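Local coordinates for protein (CD58) (Homo sapiens, PDB 1CCZ), which serves as a cell-surface adhesion glycoprotein of the immunoglobulin superfamily, its N-terminal domain binding the receptor CD2, at residues 1-6 with 86-91; 13-18 with 60-65; 21-26 with 75-80; 29-34 with 71-76. One frame throughout, in Å; residues are numbered along the deposited sequence.

Contact 1 (1-6 with 86-91)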
# COMPACT_ATOMS: atom_id res chain seq x y z
N PHE A 1 9.52 -18.51 -6.16
CA PHE A 1 9.57 -17.13 -5.57
C PHE A 1 8.22 -16.42 -5.70
O PHE A 1 7.53 -16.52 -6.72
CB PHE A 1 10.67 -16.32 -6.28
CG PHE A 1 10.91 -14.95 -5.69
CD1 PHE A 1 10.04 -13.89 -5.95
CD2 PHE A 1 12.04 -14.69 -4.92
CE1 PHE A 1 10.29 -12.61 -5.47
CE2 PHE A 1 12.31 -13.40 -4.42
CZ PHE A 1 11.43 -12.37 -4.70
N SER A 2 7.86 -15.71 -4.62
CA SER A 2 6.61 -14.94 -4.53
C SER A 2 6.88 -13.76 -3.59
O SER A 2 7.58 -13.90 -2.59
CB SER A 2 5.49 -15.81 -3.96
OG SER A 2 4.24 -15.45 -4.52
N GLN A 3 6.33 -12.59 -3.89
CA GLN A 3 6.57 -11.44 -3.04
C GLN A 3 5.39 -10.51 -3.06
O GLN A 3 4.78 -10.30 -4.11
CB GLN A 3 7.81 -10.70 -3.51
CG GLN A 3 8.95 -10.76 -2.55
CD GLN A 3 9.45 -9.38 -2.18
OE1 GLN A 3 9.20 -8.90 -1.08
NE2 GLN A 3 10.17 -8.73 -3.09
N GLN A 4 5.08 -9.96 -1.89
CA GLN A 4 3.97 -9.02 -1.75
C GLN A 4 4.57 -7.63 -1.79
O GLN A 4 5.49 -7.33 -1.02
CB GLN A 4 3.26 -9.25 -0.43
CG GLN A 4 2.67 -10.63 -0.29
CD GLN A 4 1.28 -10.72 -0.87
OE1 GLN A 4 1.04 -11.44 -1.85
NE2 GLN A 4 0.35 -9.98 -0.27
N ILE A 5 4.08 -6.79 -2.70
CA ILE A 5 4.61 -5.43 -2.82
C ILE A 5 3.46 -4.43 -2.70
O ILE A 5 2.40 -4.61 -3.29
CB ILE A 5 5.35 -5.23 -4.19
CG1 ILE A 5 6.42 -6.32 -4.38
CG2 ILE A 5 6.03 -3.87 -4.23
CD1 ILE A 5 7.68 -6.08 -3.59
N TYR A 6 3.70 -3.38 -1.93
CA TYR A 6 2.70 -2.36 -1.70
C TYR A 6 3.15 -1.02 -2.25
O TYR A 6 4.13 -0.45 -1.78
CB TYR A 6 2.41 -2.27 -0.20
CG TYR A 6 1.96 -3.61 0.35
CD1 TYR A 6 0.65 -4.05 0.15
CD2 TYR A 6 2.86 -4.47 0.98
CE1 TYR A 6 0.24 -5.32 0.55
CE2 TYR A 6 2.47 -5.74 1.40
CZ TYR A 6 1.16 -6.16 1.17
OH TYR A 6 0.76 -7.45 1.53
N MET A 86 9.43 -16.10 -10.70
CA MET A 86 9.68 -14.91 -9.90
C MET A 86 8.33 -14.22 -10.00
O MET A 86 8.01 -13.61 -11.03
CB MET A 86 10.77 -14.06 -10.51
CG MET A 86 12.13 -14.69 -10.43
SD MET A 86 13.00 -14.30 -8.90
CE MET A 86 12.24 -12.78 -8.41
N LYS A 87 7.53 -14.40 -8.96
CA LYS A 87 6.19 -13.84 -8.90
C LYS A 87 6.13 -12.72 -7.88
O LYS A 87 6.72 -12.82 -6.81
CB LYS A 87 5.17 -14.91 -8.52
CG LYS A 87 4.64 -15.70 -9.71
CD LYS A 87 4.66 -17.21 -9.43
CE LYS A 87 3.40 -17.68 -8.68
NZ LYS A 87 3.54 -17.70 -7.17
N PHE A 88 5.44 -11.64 -8.24
CA PHE A 88 5.30 -10.49 -7.37
C PHE A 88 3.85 -10.05 -7.44
O PHE A 88 3.34 -9.84 -8.54
CB PHE A 88 6.16 -9.32 -7.85
CG PHE A 88 7.63 -9.55 -7.73
CD1 PHE A 88 8.31 -10.30 -8.68
CD2 PHE A 88 8.34 -9.00 -6.67
CE1 PHE A 88 9.69 -10.50 -8.58
CE2 PHE A 88 9.73 -9.19 -6.55
CZ PHE A 88 10.40 -9.94 -7.51
N PHE A 89 3.16 -9.95 -6.29
CA PHE A 89 1.80 -9.43 -6.36
C PHE A 89 1.86 -8.01 -5.80
O PHE A 89 2.26 -7.77 -4.66
CB PHE A 89 0.74 -10.31 -5.64
CG PHE A 89 1.09 -11.80 -5.69
CD1 PHE A 89 2.27 -12.25 -5.14
CD2 PHE A 89 0.31 -12.70 -6.41
CE1 PHE A 89 2.68 -13.56 -5.32
CE2 PHE A 89 0.71 -14.01 -6.58
CZ PHE A 89 1.90 -14.44 -6.05
N LEU A 90 1.53 -7.08 -6.68
CA LEU A 90 1.56 -5.67 -6.38
C LEU A 90 0.17 -5.15 -6.04
O LEU A 90 -0.79 -5.39 -6.78
CB LEU A 90 2.12 -4.91 -7.59
CG LEU A 90 1.96 -3.38 -7.59
CD1 LEU A 90 2.90 -2.79 -6.55
CD2 LEU A 90 2.23 -2.80 -8.98
N TYR A 91 0.08 -4.46 -4.91
CA TYR A 91 -1.17 -3.83 -4.51
C TYR A 91 -0.89 -2.33 -4.60
O TYR A 91 0.19 -1.88 -4.21
CB TYR A 91 -1.54 -4.22 -3.09
CG TYR A 91 -1.70 -5.71 -2.93
CD1 TYR A 91 -2.89 -6.33 -3.30
CD2 TYR A 91 -0.64 -6.50 -2.49
CE1 TYR A 91 -3.03 -7.73 -3.25
CE2 TYR A 91 -0.75 -7.91 -2.43
CZ TYR A 91 -1.95 -8.51 -2.82
OH TYR A 91 -2.09 -9.90 -2.82
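Met86 sits over one face of the Phe1 ring. Its CE methyl lies 3.5 Å from the Phe1 ring centroid, a CH-pi contact, and SD over the same face makes this a Met-aromatic pair, although Phe1 is poorly ordered. Phe1 CG stands anti to its backbone N (chi1 -175°), which carries the ring toward Met86. Phe1 CE1 in turn comes over a face of the Phe88 ring, 3.4 Å from Phe88 CZ, the two planes inclined at 45°; Ile5 CG1 meets the edge of Phe88. Among the residues of the other sheet face, the rings of Tyr6 and Tyr91 run side by side, only 18° from parallel but slid so far that they barely overlap. Gln4 brings CD to the Tyr91 edge, and its NE2 donates to Tyr6 OH (3.1 Å). These side chains flank the parallel pairing of the first strand with the last one of a V-set-like immunoglobulin domain, Ile5 lying level with Leu90. Phe89 N donates to Gln3 O (2.7 Å), Ile5 N to Phe89 O (2.8 Å) and Tyr91 N to Ile5 O (2.8 Å). On their face, Ile5 and Leu90 both pack on Val13 and Phe15 of the opposing sheet.

Contact 2 (13-18 with 60-65)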
# COMPACT_ATOMS: atom_id res chain seq x y z
N VAL A 13 7.35 1.56 -7.71
CA VAL A 13 7.85 0.42 -6.96
C VAL A 13 8.88 -0.27 -7.81
O VAL A 13 8.90 -0.11 -9.03
CB VAL A 13 6.76 -0.63 -6.66
CG1 VAL A 13 5.82 -0.14 -5.59
CG2 VAL A 13 6.01 -0.99 -7.94
N THR A 14 9.74 -1.05 -7.17
CA THR A 14 10.74 -1.82 -7.88
C THR A 14 10.61 -3.27 -7.43
O THR A 14 10.58 -3.55 -6.23
CB THR A 14 12.14 -1.31 -7.57
OG1 THR A 14 12.29 -0.01 -8.15
CG2 THR A 14 13.19 -2.25 -8.14
N PHE A 15 10.49 -4.18 -8.40
CA PHE A 15 10.40 -5.61 -8.11
C PHE A 15 11.86 -6.06 -8.16
O PHE A 15 12.42 -6.25 -9.24
CB PHE A 15 9.59 -6.32 -9.19
CG PHE A 15 8.13 -5.91 -9.25
CD1 PHE A 15 7.47 -5.43 -8.12
CD2 PHE A 15 7.41 -6.01 -10.43
CE1 PHE A 15 6.12 -5.05 -8.17
CE2 PHE A 15 6.06 -5.64 -10.50
CZ PHE A 15 5.41 -5.16 -9.37
N HIS A 16 12.46 -6.20 -6.98
CA HIS A 16 13.86 -6.61 -6.87
C HIS A 16 14.07 -8.09 -7.12
O HIS A 16 13.47 -8.94 -6.46
CB HIS A 16 14.42 -6.22 -5.50
CG HIS A 16 14.48 -4.74 -5.28
ND1 HIS A 16 15.48 -3.95 -5.82
CD2 HIS A 16 13.66 -3.90 -4.60
CE1 HIS A 16 15.27 -2.69 -5.49
NE2 HIS A 16 14.18 -2.63 -4.74
N VAL A 17 14.92 -8.39 -8.09
CA VAL A 17 15.21 -9.75 -8.46
C VAL A 17 16.66 -10.06 -8.12
O VAL A 17 17.56 -9.30 -8.48
CB VAL A 17 15.01 -9.97 -9.96
CG1 VAL A 17 15.55 -11.32 -10.37
CG2 VAL A 17 13.55 -9.87 -10.30
N PRO A 18 16.90 -11.16 -7.38
CA PRO A 18 18.23 -11.64 -6.95
C PRO A 18 19.32 -11.41 -8.02
O PRO A 18 19.31 -12.04 -9.08
CB PRO A 18 18.01 -13.13 -6.68
CG PRO A 18 16.49 -13.35 -6.74
CD PRO A 18 15.82 -12.02 -6.87
N GLY A 60 17.67 -7.66 -13.84
CA GLY A 60 16.38 -7.90 -14.44
C GLY A 60 15.28 -7.26 -13.62
O GLY A 60 14.11 -7.42 -13.93
N SER A 61 15.65 -6.52 -12.58
CA SER A 61 14.68 -5.83 -11.71
C SER A 61 13.85 -4.83 -12.49
O SER A 61 14.38 -4.06 -13.29
CB SER A 61 15.39 -5.08 -10.58
OG SER A 61 15.84 -5.97 -9.56
N LEU A 62 12.54 -4.82 -12.24
CA LEU A 62 11.62 -3.91 -12.92
C LEU A 62 11.14 -2.80 -12.00
O LEU A 62 10.75 -3.06 -10.86
CB LEU A 62 10.39 -4.67 -13.43
CG LEU A 62 9.32 -3.85 -14.14
CD1 LEU A 62 9.88 -3.39 -15.47
CD2 LEU A 62 8.08 -4.67 -14.37
N THR A 63 11.18 -1.56 -12.50
CA THR A 63 10.67 -0.42 -11.75
C THR A 63 9.50 0.13 -12.55
O THR A 63 9.63 0.37 -13.74
CB THR A 63 11.72 0.68 -11.57
OG1 THR A 63 12.76 0.21 -10.71
CG2 THR A 63 11.09 1.92 -10.92
N ILE A 64 8.34 0.29 -11.91
CA ILE A 64 7.15 0.83 -12.55
C ILE A 64 6.88 2.22 -11.95
O ILE A 64 6.78 2.36 -10.73
CB ILE A 64 5.92 -0.05 -12.30
CG1 ILE A 64 6.20 -1.48 -12.74
CG2 ILE A 64 4.71 0.52 -13.03
CD1 ILE A 64 5.09 -2.45 -12.46
N TYR A 65 6.77 3.23 -12.80
CA TYR A 65 6.52 4.59 -12.33
C TYR A 65 5.07 4.98 -12.49
O TYR A 65 4.32 4.35 -13.24
CB TYR A 65 7.40 5.59 -13.09
CG TYR A 65 8.88 5.33 -12.95
CD1 TYR A 65 9.59 5.80 -11.85
CD2 TYR A 65 9.56 4.59 -13.93
CE1 TYR A 65 10.95 5.55 -11.72
CE2 TYR A 65 10.93 4.33 -13.80
CZ TYR A 65 11.62 4.81 -12.70
OH TYR A 65 12.96 4.56 -12.58
O HOH W 1 17.91 -3.52 -8.25
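Thr14 and Thr63 meet hydroxyl to hydroxyl, OG1 to OG1 at 2.6 Å, and either could be the donor. Both have OG1 anti to the carbonyl carbon (chi1 -68°), which, with the close CA-CA approach of this non-hydrogen-bonded antiparallel pair, brings the two oxygens together. Farther along, Ser61 OG accepts the backbone N-H of Val17 in a nearly straight bond (3.0 Å, 166° at the hydrogen), extending the pairing beyond the end of strand 13-15. On the other face of the sheet, Ile64 CD1 reaches obliquely to the Phe15 ring, 3.9 Å from CE2. The backbone fixes this register: Phe15 N donates to Leu62 O (2.7 Å), Leu62 N returns a weak bond to Phe15 O, and Val13 and Ile64 exchange bonds in both directions. Strands 13-15 and 62-64 correspond to B and E of the three-stranded sheet of a V-set-like domain, which packs against the larger sheet, the one through which CD58 is known to bind CD2. Phe15 accordingly points into the sandwich, where its ring meets those of Phe88 and Tyr75. One shell out, Thr14 CG2 lies 3.4 Å above the plane of the His16 ring, toward its rim, and a water makes weak bonds to His16 ND1 and Ser61 OG. Gly60 O receives the indole N-H of Trp28, and Ser59 OG bonds Ser61 N, holding the backbone that carries the Ser61 hydroxyl.

Contact 3 (21-26 with 75-80)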
# COMPACT_ATOMS: atom_id res chain seq x y z
N VAL A 21 24.39 -13.89 -11.53
CA VAL A 21 24.83 -14.01 -12.93
C VAL A 21 23.98 -13.09 -13.82
O VAL A 21 22.76 -13.27 -13.91
CB VAL A 21 24.67 -15.47 -13.46
CG1 VAL A 21 23.25 -15.97 -13.21
CG2 VAL A 21 24.98 -15.51 -14.95
N PRO A 22 24.61 -12.09 -14.48
CA PRO A 22 23.81 -11.20 -15.33
C PRO A 22 22.89 -11.96 -16.30
O PRO A 22 23.20 -13.06 -16.78
CB PRO A 22 24.86 -10.36 -16.08
CG PRO A 22 26.07 -10.41 -15.22
CD PRO A 22 26.04 -11.73 -14.47
N LEU A 23 21.73 -11.37 -16.55
CA LEU A 23 20.75 -11.95 -17.44
C LEU A 23 21.08 -11.45 -18.83
O LEU A 23 21.52 -10.32 -18.99
CB LEU A 23 19.37 -11.47 -17.02
CG LEU A 23 18.82 -12.11 -15.75
CD1 LEU A 23 19.68 -11.75 -14.54
CD2 LEU A 23 17.38 -11.66 -15.53
N LYS A 24 20.88 -12.29 -19.84
CA LYS A 24 21.12 -11.85 -21.21
C LYS A 24 19.80 -11.27 -21.68
O LYS A 24 19.76 -10.24 -22.33
CB LYS A 24 21.52 -13.01 -22.12
CG LYS A 24 23.00 -13.04 -22.44
CD LYS A 24 23.75 -13.74 -21.33
CE LYS A 24 25.20 -13.27 -21.22
NZ LYS A 24 25.85 -13.03 -22.56
N GLU A 25 18.72 -11.96 -21.34
CA GLU A 25 17.39 -11.52 -21.72
C GLU A 25 16.45 -11.69 -20.53
O GLU A 25 16.71 -12.51 -19.64
CB GLU A 25 16.88 -12.33 -22.90
CG GLU A 25 17.78 -12.24 -24.12
CD GLU A 25 17.29 -13.10 -25.26
OE1 GLU A 25 17.54 -14.33 -25.23
OE2 GLU A 25 16.64 -12.56 -26.18
N VAL A 26 15.38 -10.90 -20.49
CA VAL A 26 14.42 -10.97 -19.40
C VAL A 26 13.07 -10.52 -19.91
O VAL A 26 12.99 -9.64 -20.75
CB VAL A 26 14.84 -10.09 -18.18
CG1 VAL A 26 14.90 -8.65 -18.55
CG2 VAL A 26 13.85 -10.25 -17.07
N TYR A 75 2.65 -10.07 -11.16
CA TYR A 75 3.64 -9.88 -12.21
C TYR A 75 4.62 -11.03 -12.09
O TYR A 75 4.94 -11.48 -10.98
CB TYR A 75 4.39 -8.56 -12.03
CG TYR A 75 3.56 -7.32 -12.28
CD1 TYR A 75 2.55 -6.94 -11.38
CD2 TYR A 75 3.78 -6.53 -13.41
CE1 TYR A 75 1.78 -5.78 -11.60
CE2 TYR A 75 3.02 -5.37 -13.64
CZ TYR A 75 2.03 -5.01 -12.72
OH TYR A 75 1.30 -3.86 -12.93
N GLU A 76 5.09 -11.50 -13.24
CA GLU A 76 6.03 -12.61 -13.27
C GLU A 76 7.23 -12.28 -14.16
O GLU A 76 7.09 -11.69 -15.24
CB GLU A 76 5.31 -13.87 -13.78
CG GLU A 76 3.89 -14.05 -13.25
CD GLU A 76 2.83 -13.34 -14.10
OE1 GLU A 76 3.05 -13.18 -15.31
OE2 GLU A 76 1.76 -12.95 -13.55
N MET A 77 8.41 -12.65 -13.70
CA MET A 77 9.64 -12.42 -14.44
C MET A 77 10.18 -13.73 -14.96
O MET A 77 10.20 -14.71 -14.23
CB MET A 77 10.70 -11.81 -13.52
CG MET A 77 11.94 -11.33 -14.25
SD MET A 77 13.47 -12.08 -13.62
CE MET A 77 13.35 -13.67 -14.43
N GLU A 78 10.60 -13.77 -16.21
CA GLU A 78 11.21 -14.99 -16.71
C GLU A 78 12.45 -14.65 -17.48
O GLU A 78 12.53 -13.59 -18.12
CB GLU A 78 10.26 -15.78 -17.60
CG GLU A 78 9.49 -15.00 -18.58
CD GLU A 78 8.68 -15.91 -19.47
OE1 GLU A 78 9.30 -16.68 -20.22
OE2 GLU A 78 7.43 -15.87 -19.42
N SER A 79 13.43 -15.54 -17.37
CA SER A 79 14.72 -15.39 -18.03
C SER A 79 15.14 -16.80 -18.44
O SER A 79 14.92 -17.74 -17.68
CB SER A 79 15.74 -14.80 -17.07
OG SER A 79 16.86 -14.31 -17.78
N PRO A 80 15.75 -16.98 -19.63
CA PRO A 80 16.16 -18.31 -20.10
C PRO A 80 16.96 -19.18 -19.14
O PRO A 80 16.67 -20.37 -19.01
CB PRO A 80 16.93 -18.02 -21.39
CG PRO A 80 16.37 -16.72 -21.86
CD PRO A 80 16.11 -15.93 -20.61
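Ser79 places OG anti to its own backbone N (chi1 -164°), which brings the hydroxyl to the carbonyl of Glu25, while Val26 places CG2 anti to its N and against Met77. Met77 CG comes within 3.6 Å of Val26 CG2, the two side chains crossing at about a right angle. Val26 CA also makes a CA-H...O contact with Glu78 O. Ser79 OG donates to Glu25 O at 2.6 Å, almost in line with the carbonyl bond (171° at the oxygen). Leu23 CD2 closes over this bond, 3.5 Å from Ser79 OG, and continues to the Met77 sulfur at the longer distance of 4.4 Å. Pro80 CD packs against the same carbonyl, 3.6 Å from Glu25 O, whereas the carboxylate of Glu25 turns to Asn40 N.

The contact lies where strands 26-30 and 73-78, C and F of the immunoglobulin fold, part company; Glu78 and Leu27 still share a backbone bond. Met77 follows Tyr75 in the Tyr-x-Cys position of the F strand, probably standing where most immunoglobulin domains carry the disulfide cysteine, and it packs on Val17 and Trp28.

Chemically, Pro80 has no N-H with which to extend the ladder to Glu25 O. The Ser79 hydroxyl supplies a donor instead, so a buried side-chain bond ends the backbone pairing under a cover of leucine and proline carbons.

Contact 4 (29-34 with 71-76)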
# COMPACT_ATOMS: atom_id res chain seq x y z
N LYS A 29 5.84 -10.02 -17.18
CA LYS A 29 4.44 -10.12 -17.55
C LYS A 29 3.57 -9.71 -16.37
O LYS A 29 3.95 -9.89 -15.22
CB LYS A 29 4.09 -11.56 -17.95
CG LYS A 29 4.60 -11.97 -19.32
CD LYS A 29 4.43 -13.47 -19.51
CE LYS A 29 4.70 -13.89 -20.95
NZ LYS A 29 4.60 -15.38 -21.12
N LYS A 30 2.41 -9.14 -16.70
CA LYS A 30 1.41 -8.71 -15.73
C LYS A 30 0.29 -9.68 -16.06
O LYS A 30 -0.43 -9.50 -17.05
CB LYS A 30 0.97 -7.28 -16.00
CG LYS A 30 -0.18 -6.78 -15.14
CD LYS A 30 -0.60 -5.39 -15.61
CE LYS A 30 -1.41 -4.65 -14.56
NZ LYS A 30 -2.82 -5.08 -14.63
N GLN A 31 0.17 -10.72 -15.25
CA GLN A 31 -0.82 -11.75 -15.51
C GLN A 31 -0.19 -12.50 -16.68
O GLN A 31 0.91 -13.05 -16.56
CB GLN A 31 -2.16 -11.14 -15.93
CG GLN A 31 -3.12 -10.82 -14.78
CD GLN A 31 -3.34 -12.00 -13.83
OE1 GLN A 31 -2.39 -12.72 -13.48
NE2 GLN A 31 -4.59 -12.21 -13.42
N LYS A 32 -0.85 -12.50 -17.83
CA LYS A 32 -0.29 -13.21 -18.96
C LYS A 32 0.16 -12.28 -20.07
O LYS A 32 0.61 -12.73 -21.11
CB LYS A 32 -1.30 -14.22 -19.49
CG LYS A 32 -1.41 -15.48 -18.66
CD LYS A 32 -0.11 -16.27 -18.69
CE LYS A 32 0.01 -17.19 -17.47
NZ LYS A 32 -0.83 -18.44 -17.58
N ASP A 33 0.04 -10.97 -19.86
CA ASP A 33 0.43 -10.04 -20.89
C ASP A 33 1.80 -9.44 -20.62
O ASP A 33 2.19 -9.28 -19.47
CB ASP A 33 -0.63 -8.96 -21.03
CG ASP A 33 -2.02 -9.54 -21.14
OD1 ASP A 33 -2.30 -10.23 -22.15
OD2 ASP A 33 -2.82 -9.34 -20.20
N LYS A 34 2.52 -9.12 -21.70
CA LYS A 34 3.86 -8.57 -21.61
C LYS A 34 3.86 -7.16 -21.08
O LYS A 34 3.02 -6.35 -21.43
CB LYS A 34 4.54 -8.60 -22.98
CG LYS A 34 4.97 -9.99 -23.45
CD LYS A 34 6.15 -9.91 -24.42
CE LYS A 34 5.71 -9.63 -25.86
NZ LYS A 34 6.90 -9.65 -26.78
N ASP A 71 -2.77 -1.12 -12.14
CA ASP A 71 -1.47 -1.77 -11.98
C ASP A 71 -1.45 -2.84 -10.92
O ASP A 71 -0.49 -3.61 -10.83
CB ASP A 71 -0.41 -0.74 -11.64
CG ASP A 71 -0.09 0.14 -12.80
OD1 ASP A 71 -0.38 -0.26 -13.95
OD2 ASP A 71 0.46 1.23 -12.56
N GLU A 72 -2.49 -2.88 -10.09
CA GLU A 72 -2.55 -3.90 -9.05
C GLU A 72 -2.74 -5.24 -9.73
O GLU A 72 -3.73 -5.46 -10.44
CB GLU A 72 -3.73 -3.64 -8.12
CG GLU A 72 -3.89 -4.73 -7.09
CD GLU A 72 -4.66 -4.26 -5.88
OE1 GLU A 72 -4.44 -3.10 -5.45
OE2 GLU A 72 -5.47 -5.04 -5.35
N ASP A 73 -1.81 -6.15 -9.50
CA ASP A 73 -1.90 -7.43 -10.18
C ASP A 73 -0.71 -8.29 -9.82
O ASP A 73 0.15 -7.89 -9.04
CB ASP A 73 -1.87 -7.17 -11.69
CG ASP A 73 -2.83 -8.02 -12.45
OD1 ASP A 73 -3.11 -9.15 -11.99
OD2 ASP A 73 -3.29 -7.56 -13.51
N GLU A 74 -0.68 -9.48 -10.40
CA GLU A 74 0.44 -10.36 -10.21
C GLU A 74 1.35 -10.15 -11.42
O GLU A 74 0.87 -10.05 -12.55
CB GLU A 74 0.00 -11.80 -10.16
CG GLU A 74 1.06 -12.66 -9.52
CD GLU A 74 1.18 -14.01 -10.16
OE1 GLU A 74 0.42 -14.29 -11.12
OE2 GLU A 74 2.03 -14.79 -9.70
N TYR A 75 2.65 -10.07 -11.16
CA TYR A 75 3.64 -9.88 -12.21
C TYR A 75 4.62 -11.03 -12.09
O TYR A 75 4.94 -11.48 -10.98
CB TYR A 75 4.39 -8.56 -12.03
CG TYR A 75 3.56 -7.32 -12.28
CD1 TYR A 75 2.55 -6.94 -11.38
CD2 TYR A 75 3.78 -6.53 -13.41
CE1 TYR A 75 1.78 -5.78 -11.60
CE2 TYR A 75 3.02 -5.37 -13.64
CZ TYR A 75 2.03 -5.01 -12.72
OH TYR A 75 1.30 -3.86 -12.93
N GLU A 76 5.09 -11.50 -13.24
CA GLU A 76 6.03 -12.61 -13.27
C GLU A 76 7.23 -12.28 -14.16
O GLU A 76 7.09 -11.69 -15.24
CB GLU A 76 5.31 -13.87 -13.78
CG GLU A 76 3.89 -14.05 -13.25
CD GLU A 76 2.83 -13.34 -14.10
OE1 GLU A 76 3.05 -13.18 -15.31
OE2 GLU A 76 1.76 -12.95 -13.55
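Lys30 forms the salt bridge of the contact, NZ reaching Asp73 OD2 at 2.8 Å on the anti lone pair; Ser70 O is a second acceptor for the same ammonium. The apolar part of Lys30 lies alongside Tyr75. With CG anti to the backbone N (chi1 174°), that methylene stands over the Tyr75 ring face, 4.0 Å from the centroid, a CH-pi contact. Tyr75 OH donates to Asp71 O (2.8 Å) in the carbonyl plane on a lone pair, the tyrosine corner of Greek-key immunoglobulin domains. Among backbone bonds, Lys29 and Glu76 pair in both directions, and Gln31 N donates to Glu74 O (2.9 Å). Gln31 occupies position i+1 of the type II' turn from Lys30 to Asp33, the tight C-C' hairpin of the sheet, with a positive phi of 74°. Into this turn bends the Glu76 carboxylate: OE2 takes a weak bond from Gln31 N, and OE1 lies 2.5 Å from Gln31 O. Glu74 OE1 lies 3.1 Å from Glu76 OE2. Such a gathering of oxygens would raise the proton affinity of Glu76, and if the very short approach is real, the acid probably holds a proton; Lys30 and Asp73 would largely offset one another's charge.

All four contacts belong to the N-terminal immunoglobulin domain. Contact 2 alone lies within the smaller sheet and is the most buried; contacts 1, 3 and 4, partly buried and each with exposed residues, involve the larger one, whose strand 73-78 serves both 3 and 4 and pairs with strand 86-93 of contact 1. The sheets meet through Phe15 and Ile64 of contact 2, which pack on Tyr75. Chemistry follows position: aromatic and sulfur groups line the first and last strands, a threonine hydroxyl pair supplements the backbone bonds of contact 2, a serine closes the loop end at 21-26, and charged residues dominate the hairpin of contact 4. A long, weak Glu78–Lys29 ion pair links contacts 3 and 4.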